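Local coordinates for DNA translocase coupling protein (Clostridium perfringens, PDB 6O1W) that probably binds DNA and ATP and, as a likely FtsK/SpoIIIE-family translocase, is thought to couple plasmid DNA to the conjugation machinery, at residues 187-192 and 257-262; 193-198 and 229-234. One frame throughout, in Å; residues are numbered along the deposited sequence.

In the fold
Both contacts lie in the FtsK/SpoIIIE-type ATPase part of this construct and share helix 185-209. From the N terminus, the chain first passes through the separate four-stranded antiparallel sheet, then the P-loop, and reaches helix 185-209 after strand 179-182. Residues 187-192 open contact 1 and residues 193-198 open contact 2. Strand 229-233 closes contact 2 first, after a mostly helical excursion of 30 residues; helix 247-266 closes contact 1 later, so contact 2 is nested inside contact 1. Helix 185-209 is thereby tied both to the central sheet and to a neighbouring helix, and Phe192 of contact 1 also packs on Val231 and Ile233 of the strand.

Contact 1. Residues 187-192 and 257-262; sequences AAEKLF and EGYTST
Glu189 and Phe192, one helical turn apart on helix 185-209, meet Tyr259 of helix 247-266, whose ring lies beside the turn that joins them. The carboxylate of Glu189 comes no closer to the phenol than 4.3 Å, from OE2 to Tyr259 OH, and forms no bond with it; its firm partner is Arg255, one turn earlier on the same helix as the tyrosine. The backbone of Glu189 lies near the ring too, its O 4.2 Å from Tyr259 CE2.

Phe192 makes the closer approach. Its CB stands 3.8 Å from Tyr259 CB, and its carbonyl O lies 3.7 Å from that same Tyr259 CB, so the two helices touch through the roots of their aromatic side chains and not through stacked rings. With CG anti to the carbonyl carbon (chi1 -78°), the Phe192 ring swings clear of Tyr259 to Thr260. There Thr260 OG1 sits 3.7 Å above one face, toward the CD1-CE1 rim, while Leu191 CD2 lies over the other. The threonine hydroxyl is hydrogen-bonded to the carbonyl of Ile256 in its own helix.

The segment axes approach to 9.8 Å at 34°. Between the two segments the contact is van der Waals packing without a hydrogen bond; the Glu189-Arg255 salt bridge beside it adds an ionic link between the same two helices.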
ATOM      1  N   ALA A 187     -20.521  15.532  10.678  1.00 31.61           N
ATOM      2  CA  ALA A 187     -19.986  14.584  11.658  1.00 30.13           C
ATOM      3  C   ALA A 187     -18.448  14.507  11.554  1.00 32.30           C
ATOM      4  O   ALA A 187     -17.795  14.394  12.585  1.00 32.85           O
ATOM      5  CB  ALA A 187     -20.596  13.217  11.455  1.00 30.71           C
ATOM      6  N   ALA A 188     -17.870  14.639  10.339  1.00 28.39           N
ATOM      7  CA  ALA A 188     -16.400  14.620  10.138  1.00 27.59           C
ATOM      8  C   ALA A 188     -15.741  15.859  10.735  1.00 32.98           C
ATOM      9  O   ALA A 188     -14.657  15.716  11.284  1.00 33.61           O
ATOM     10  CB  ALA A 188     -16.041  14.505   8.656  1.00 27.51           C
ATOM     11  N   GLU A 189     -16.372  17.071  10.633  1.00 29.77           N
ATOM     12  CA  GLU A 189     -15.799  18.273  11.263  1.00 30.09           C
ATOM     13  C   GLU A 189     -15.765  18.071  12.788  1.00 34.55           C
ATOM     14  O   GLU A 189     -14.732  18.319  13.393  1.00 36.14           O
ATOM     15  CB  GLU A 189     -16.544  19.581  10.879  1.00 31.48           C
ATOM     16  CG  GLU A 189     -16.317  20.708  11.884  1.00 40.18           C
ATOM     17  CD  GLU A 189     -16.640  22.150  11.525  1.00 59.91           C
ATOM     18  OE1 GLU A 189     -17.551  22.397  10.705  1.00 47.54           O
ATOM     19  OE2 GLU A 189     -15.990  23.044  12.112  1.00 57.70           O
ATOM     20  N   LYS A 190     -16.862  17.576  13.397  1.00 29.33           N
ATOM     21  CA  LYS A 190     -16.900  17.278  14.834  1.00 29.45           C
ATOM     22  C   LYS A 190     -15.834  16.225  15.199  1.00 32.22           C
ATOM     23  O   LYS A 190     -15.206  16.332  16.235  1.00 32.01           O
ATOM     24  CB  LYS A 190     -18.297  16.774  15.280  1.00 31.64           C
ATOM     25  CG  LYS A 190     -19.409  17.820  15.155  1.00 48.00           C
ATOM     26  CD  LYS A 190     -20.738  17.264  15.669  1.00 53.82           C
ATOM     27  CE  LYS A 190     -21.951  17.921  15.040  1.00 68.14           C
ATOM     28  NZ  LYS A 190     -22.123  19.335  15.461  1.00 82.66           N
ATOM     29  N   LEU A 191     -15.656  15.202  14.367  1.00 29.79           N
ATOM     30  CA  LEU A 191     -14.682  14.139  14.642  1.00 28.87           C
ATOM     31  C   LEU A 191     -13.264  14.654  14.627  1.00 31.10           C
ATOM     32  O   LEU A 191     -12.530  14.396  15.570  1.00 30.05           O
ATOM     33  CB  LEU A 191     -14.802  12.962  13.651  1.00 28.69           C
ATOM     34  CG  LEU A 191     -13.647  11.913  13.721  1.00 32.44           C
ATOM     35  CD1 LEU A 191     -13.654  11.189  15.065  1.00 31.21           C
ATOM     36  CD2 LEU A 191     -13.693  10.922  12.520  1.00 32.59           C
ATOM     37  N   PHE A 192     -12.879  15.365  13.568  1.00 28.35           N
ATOM     38  CA  PHE A 192     -11.498  15.837  13.413  1.00 29.31           C
ATOM     39  C   PHE A 192     -11.113  16.947  14.402  1.00 31.32           C
ATOM     40  O   PHE A 192      -9.944  17.029  14.779  1.00 28.44           O
ATOM     41  CB  PHE A 192     -11.190  16.223  11.958  1.00 30.09           C
ATOM     42  CG  PHE A 192     -10.949  14.973  11.145  1.00 31.90           C
ATOM     43  CD1 PHE A 192      -9.764  14.247  11.284  1.00 35.49           C
ATOM     44  CD2 PHE A 192     -11.918  14.497  10.269  1.00 34.40           C
ATOM     45  CE1 PHE A 192      -9.541  13.089  10.536  1.00 37.18           C
ATOM     46  CE2 PHE A 192     -11.706  13.311   9.536  1.00 38.55           C
ATOM     47  CZ  PHE A 192     -10.528  12.607   9.687  1.00 36.96           C
ATOM     48  N   GLU A 257      -9.240  19.832   6.611  1.00 32.94           N
ATOM     49  CA  GLU A 257      -7.884  19.621   6.069  1.00 32.83           C
ATOM     50  C   GLU A 257      -6.833  20.165   7.069  1.00 36.76           C
ATOM     51  O   GLU A 257      -5.793  19.525   7.276  1.00 36.04           O
ATOM     52  CB  GLU A 257      -7.736  20.274   4.687  1.00 34.74           C
ATOM     53  CG  GLU A 257      -6.302  20.369   4.180  1.00 49.45           C
ATOM     54  CD  GLU A 257      -6.095  21.042   2.835  1.00 72.28           C
ATOM     55  OE1 GLU A 257      -6.910  21.919   2.462  1.00 69.88           O
ATOM     56  OE2 GLU A 257      -5.096  20.702   2.162  1.00 57.67           O
ATOM     57  N   GLY A 258      -7.142  21.315   7.692  1.00 32.09           N
ATOM     58  CA  GLY A 258      -6.307  21.935   8.708  1.00 31.75           C
ATOM     59  C   GLY A 258      -6.169  21.005   9.903  1.00 36.36           C
ATOM     60  O   GLY A 258      -5.061  20.852  10.448  1.00 36.37           O
ATOM     61  N   TYR A 259      -7.279  20.307  10.270  1.00 30.32           N
ATOM     62  CA  TYR A 259      -7.253  19.352  11.378  1.00 30.92           C
ATOM     63  C   TYR A 259      -6.480  18.074  11.029  1.00 37.69           C
ATOM     64  O   TYR A 259      -5.723  17.585  11.863  1.00 38.34           O
ATOM     65  CB  TYR A 259      -8.654  19.002  11.894  1.00 31.47           C
ATOM     66  CG  TYR A 259      -9.529  20.154  12.346  1.00 31.93           C
ATOM     67  CD1 TYR A 259      -8.987  21.246  13.025  1.00 33.93           C
ATOM     68  CD2 TYR A 259     -10.911  20.093  12.213  1.00 31.65           C
ATOM     69  CE1 TYR A 259      -9.800  22.270  13.511  1.00 33.12           C
ATOM     70  CE2 TYR A 259     -11.728  21.115  12.681  1.00 32.42           C
ATOM     71  CZ  TYR A 259     -11.171  22.204  13.324  1.00 36.33           C
ATOM     72  OH  TYR A 259     -11.995  23.204  13.784  1.00 38.70           O
ATOM     73  N   THR A 260      -6.662  17.546   9.807  1.00 34.41           N
ATOM     74  CA  THR A 260      -5.995  16.329   9.314  1.00 34.09           C
ATOM     75  C   THR A 260      -4.489  16.524   9.238  1.00 37.75           C
ATOM     76  O   THR A 260      -3.748  15.648   9.692  1.00 38.62           O
ATOM     77  CB  THR A 260      -6.606  15.861   7.980  1.00 39.20           C
ATOM     78  OG1 THR A 260      -7.991  15.611   8.195  1.00 42.88           O
ATOM     79  CG2 THR A 260      -5.982  14.565   7.472  1.00 44.27           C
ATOM     80  N   SER A 261      -4.048  17.687   8.709  1.00 31.74           N
ATOM     81  CA  SER A 261      -2.650  18.085   8.562  1.00 32.28           C
ATOM     82  C   SER A 261      -1.960  18.158   9.896  1.00 37.22           C
ATOM     83  O   SER A 261      -0.885  17.588  10.038  1.00 37.22           O
ATOM     84  CB  SER A 261      -2.541  19.444   7.862  1.00 35.46           C
ATOM     85  OG  SER A 261      -2.945  19.307   6.512  1.00 52.55           O
ATOM     86  N   THR A 262      -2.586  18.845  10.880  1.00 34.70           N
ATOM     87  CA  THR A 262      -2.096  18.996  12.263  1.00 34.98           C
ATOM     88  C   THR A 262      -1.993  17.608  12.907  1.00 39.15           C
ATOM     89  O   THR A 262      -0.988  17.300  13.565  1.00 37.03           O
ATOM     90  CB  THR A 262      -3.032  19.931  13.052  1.00 41.87           C
ATOM     91  OG1 THR A 262      -3.043  21.192  12.400  1.00 43.27           O
ATOM     92  CG2 THR A 262      -2.622  20.107  14.524  1.00 41.60           C
TER

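Contact 2. Residues 193-198 and 229-234. With BGC (beta-D-glucopyranose), chain E.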
ATOM      1  N   LYS A 193     -12.079  17.767  14.821  1.00 28.19           N
ATOM      2  CA  LYS A 193     -11.848  18.782  15.852  1.00 28.79           C
ATOM      3  C   LYS A 193     -11.637  18.049  17.211  1.00 32.88           C
ATOM      4  O   LYS A 193     -10.734  18.387  17.949  1.00 33.92           O
ATOM      5  CB  LYS A 193     -13.020  19.783  15.903  1.00 31.30           C
ATOM      6  CG  LYS A 193     -12.944  20.803  17.043  1.00 42.01           C
ATOM      7  CD  LYS A 193     -11.710  21.667  16.940  1.00 48.17           C
ATOM      8  CE  LYS A 193     -11.842  22.884  17.818  1.00 56.31           C
ATOM      9  NZ  LYS A 193     -10.588  23.172  18.564  1.00 56.10           N
ATOM     10  N   TYR A 194     -12.399  16.990  17.475  1.00 28.49           N
ATOM     11  CA  TYR A 194     -12.209  16.173  18.667  1.00 27.59           C
ATOM     12  C   TYR A 194     -10.801  15.511  18.687  1.00 33.05           C
ATOM     13  O   TYR A 194     -10.135  15.527  19.728  1.00 33.44           O
ATOM     14  CB  TYR A 194     -13.297  15.086  18.754  1.00 28.64           C
ATOM     15  CG  TYR A 194     -12.924  13.987  19.729  1.00 31.82           C
ATOM     16  CD1 TYR A 194     -12.939  14.214  21.108  1.00 34.36           C
ATOM     17  CD2 TYR A 194     -12.491  12.747  19.277  1.00 32.79           C
ATOM     18  CE1 TYR A 194     -12.556  13.216  22.009  1.00 35.98           C
ATOM     19  CE2 TYR A 194     -12.120  11.739  20.167  1.00 33.78           C
ATOM     20  CZ  TYR A 194     -12.120  11.989  21.528  1.00 43.54           C
ATOM     21  OH  TYR A 194     -11.699  11.015  22.398  1.00 46.61           O
ATOM     22  N   LEU A 195     -10.389  14.868  17.565  1.00 28.78           N
ATOM     23  CA  LEU A 195      -9.110  14.159  17.445  1.00 28.09           C
ATOM     24  C   LEU A 195      -7.921  15.092  17.589  1.00 32.17           C
ATOM     25  O   LEU A 195      -6.939  14.722  18.221  1.00 32.32           O
ATOM     26  CB  LEU A 195      -9.030  13.404  16.113  1.00 28.15           C
ATOM     27  CG  LEU A 195      -9.967  12.224  15.879  1.00 32.17           C
ATOM     28  CD1 LEU A 195      -9.927  11.809  14.404  1.00 32.32           C
ATOM     29  CD2 LEU A 195      -9.619  11.037  16.796  1.00 31.96           C
ATOM     30  N   VAL A 196      -8.019  16.309  17.033  1.00 27.91           N
ATOM     31  CA  VAL A 196      -6.977  17.342  17.155  1.00 28.86           C
ATOM     32  C   VAL A 196      -6.844  17.817  18.629  1.00 31.27           C
ATOM     33  O   VAL A 196      -5.728  18.014  19.111  1.00 30.17           O
ATOM     34  CB  VAL A 196      -7.232  18.478  16.125  1.00 34.13           C
ATOM     35  CG1 VAL A 196      -6.859  19.856  16.652  1.00 35.82           C
ATOM     36  CG2 VAL A 196      -6.492  18.184  14.847  1.00 34.04           C
ATOM     37  N   ASP A 197      -7.975  17.978  19.327  1.00 27.49           N
ATOM     38  CA  ASP A 197      -7.996  18.333  20.761  1.00 27.71           C
ATOM     39  C   ASP A 197      -7.474  17.146  21.594  1.00 31.74           C
ATOM     40  O   ASP A 197      -6.736  17.374  22.545  1.00 33.53           O
ATOM     41  CB  ASP A 197      -9.428  18.678  21.213  1.00 28.29           C
ATOM     42  CG  ASP A 197      -9.986  19.965  20.622  1.00 40.94           C
ATOM     43  OD1 ASP A 197      -9.224  20.685  19.922  1.00 41.65           O
ATOM     44  OD2 ASP A 197     -11.186  20.239  20.829  1.00 48.10           O
ATOM     45  N   GLU A 198      -7.868  15.889  21.253  1.00 25.08           N
ATOM     46  CA  GLU A 198      -7.403  14.707  21.987  1.00 25.01           C
ATOM     47  C   GLU A 198      -5.876  14.565  21.805  1.00 28.82           C
ATOM     48  O   GLU A 198      -5.180  14.223  22.754  1.00 28.18           O
ATOM     49  CB  GLU A 198      -8.147  13.418  21.558  1.00 25.44           C
ATOM     50  CG  GLU A 198      -7.632  12.142  22.224  1.00 33.63           C
ATOM     51  CD  GLU A 198      -7.864  11.989  23.723  1.00 54.98           C
ATOM     52  OE1 GLU A 198      -8.813  12.620  24.239  1.00 47.75           O
ATOM     53  OE2 GLU A 198      -7.115  11.223  24.379  1.00 45.70           O
ATOM     54  N   ILE A 229      -5.784   5.159  19.138  1.00 23.57           N
ATOM     55  CA  ILE A 229      -6.934   5.529  18.325  1.00 23.79           C
ATOM     56  C   ILE A 229      -6.585   5.290  16.835  1.00 29.83           C
ATOM     57  O   ILE A 229      -5.593   5.831  16.346  1.00 28.40           O
ATOM     58  CB  ILE A 229      -7.383   7.002  18.559  1.00 27.53           C
ATOM     59  CG1 ILE A 229      -7.905   7.206  20.009  1.00 28.12           C
ATOM     60  CG2 ILE A 229      -8.458   7.389  17.534  1.00 29.57           C
ATOM     61  CD1 ILE A 229      -7.989   8.695  20.478  1.00 29.10           C
ATOM     62  N   ILE A 230      -7.402   4.489  16.115  1.00 27.02           N
ATOM     63  CA  ILE A 230      -7.208   4.278  14.682  1.00 26.40           C
ATOM     64  C   ILE A 230      -8.325   4.981  13.913  1.00 29.06           C
ATOM     65  O   ILE A 230      -9.502   4.852  14.247  1.00 27.67           O
ATOM     66  CB  ILE A 230      -6.986   2.793  14.267  1.00 30.00           C
ATOM     67  CG1 ILE A 230      -6.714   2.693  12.716  1.00 31.11           C
ATOM     68  CG2 ILE A 230      -8.108   1.859  14.774  1.00 29.85           C
ATOM     69  CD1 ILE A 230      -6.755   1.328  12.077  1.00 47.17           C
ATOM     70  N   VAL A 231      -7.940   5.783  12.933  1.00 26.32           N
ATOM     71  CA  VAL A 231      -8.867   6.559  12.113  1.00 25.77           C
ATOM     72  C   VAL A 231      -8.736   6.042  10.686  1.00 27.69           C
ATOM     73  O   VAL A 231      -7.677   6.171  10.081  1.00 26.39           O
ATOM     74  CB  VAL A 231      -8.580   8.078  12.197  1.00 28.53           C
ATOM     75  CG1 VAL A 231      -9.658   8.882  11.472  1.00 28.46           C
ATOM     76  CG2 VAL A 231      -8.420   8.541  13.643  1.00 27.60           C
ATOM     77  N   VAL A 232      -9.793   5.452  10.168  1.00 23.70           N
ATOM     78  CA  VAL A 232      -9.765   4.871   8.831  1.00 24.06           C
ATOM     79  C   VAL A 232     -10.548   5.778   7.923  1.00 28.15           C
ATOM     80  O   VAL A 232     -11.724   6.018   8.171  1.00 27.45           O
ATOM     81  CB  VAL A 232     -10.295   3.408   8.794  1.00 29.90           C
ATOM     82  CG1 VAL A 232     -10.130   2.791   7.390  1.00 30.76           C
ATOM     83  CG2 VAL A 232      -9.605   2.544   9.838  1.00 29.67           C
ATOM     84  N   ILE A 233      -9.892   6.306   6.900  1.00 24.73           N
ATOM     85  CA  ILE A 233     -10.538   7.191   5.942  1.00 25.13           C
ATOM     86  C   ILE A 233     -10.602   6.361   4.674  1.00 31.16           C
ATOM     87  O   ILE A 233      -9.572   6.092   4.048  1.00 32.13           O
ATOM     88  CB  ILE A 233      -9.722   8.517   5.798  1.00 28.39           C
ATOM     89  CG1 ILE A 233      -9.692   9.308   7.151  1.00 27.10           C
ATOM     90  CG2 ILE A 233     -10.218   9.364   4.625  1.00 29.02           C
ATOM     91  CD1 ILE A 233      -8.628  10.397   7.244  1.00 26.72           C
ATOM     92  N   ASP A 234     -11.805   5.911   4.325  1.00 28.58           N
ATOM     93  CA  ASP A 234     -12.032   5.079   3.139  1.00 29.60           C
ATOM     94  C   ASP A 234     -11.605   5.776   1.858  1.00 34.32           C
ATOM     95  O   ASP A 234     -11.019   5.133   0.991  1.00 34.01           O
ATOM     96  CB  ASP A 234     -13.503   4.653   3.034  1.00 31.47           C
ATOM     97  CG  ASP A 234     -13.740   3.660   1.900  1.00 49.38           C
ATOM     98  OD1 ASP A 234     -13.354   2.466   2.057  1.00 51.37           O
ATOM     99  OD2 ASP A 234     -14.287   4.077   0.852  1.00 52.10           O
TER
HETATM  100  C2  BGC E 503     -16.111  10.897  21.668  1.00 83.54           C
HETATM  101  C3  BGC E 503     -16.715  12.281  21.866  1.00 83.98           C
HETATM  102  C4  BGC E 503     -16.540  13.112  20.600  1.00 80.86           C
HETATM  103  C5  BGC E 503     -17.123  12.369  19.400  1.00 80.35           C
HETATM  104  C6  BGC E 503     -16.861  13.072  18.089  1.00 76.18           C
HETATM  105  C1  BGC E 503     -16.747  10.239  20.446  1.00 84.57           C
HETATM  106  O1  BGC E 503     -16.207   8.976  20.249  1.00 85.80           O
HETATM  107  O2  BGC E 503     -16.317  10.099  22.827  1.00 84.07           O
HETATM  108  O3  BGC E 503     -16.110  12.925  22.980  1.00 83.92           O
HETATM  109  O4  BGC E 503     -17.186  14.373  20.728  1.00 80.64           O
HETATM  110  O5  BGC E 503     -16.532  11.062  19.298  1.00 81.87           O
HETATM  111  O6  BGC E 503     -17.371  12.318  16.999  1.00 74.72           O
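Ile229 begins the contact on strand 229-233 by offering two branches to helix 185-209. Its CG2 methyl packs 3.9 Å from Leu195 CD2, and the two side chains meet at a slant. The other branch, set anti to the carbonyl carbon (chi1 -65°), carries CD1 to within 3.9 Å of Glu198 CG. Only the aliphatic part of the glutamate is used here: its chain bends at chi2 (68°), and its carboxylate forms a salt bridge with Arg202, one turn farther along the helix.

Two residues on, Val231 points to the same side and meets Leu195 tip to tip, with Val231 CG2 3.7 Å from Leu195 CD1. Leu195 thus spreads its two methyls over successive inward residues of the strand, CD1 on Val231 and CD2 chiefly on Ile229. The intervening Ile230 points the other way, packing on Leu150 and Leu153 of helix 142-155, which starts at the end of the P-loop.

On the helix, Tyr194 turns its ring to the bound glucose. The sugar's C4 lies 3.7 Å above one face, toward the rim, with its C-H bond directed at the ring, a CH-pi contact, and Glu198 CB lies over the opposite face. Tyr161 and Gln180 hydrogen-bond to the same sugar.

The helix and strand segments run in roughly opposite directions, with 149° between their N-to-C axes. With helices on both faces of strand 229-233 and parallel strands 159-163 and 272-278 on its two sides, this is the layered alpha/beta core of a P-loop NTPase.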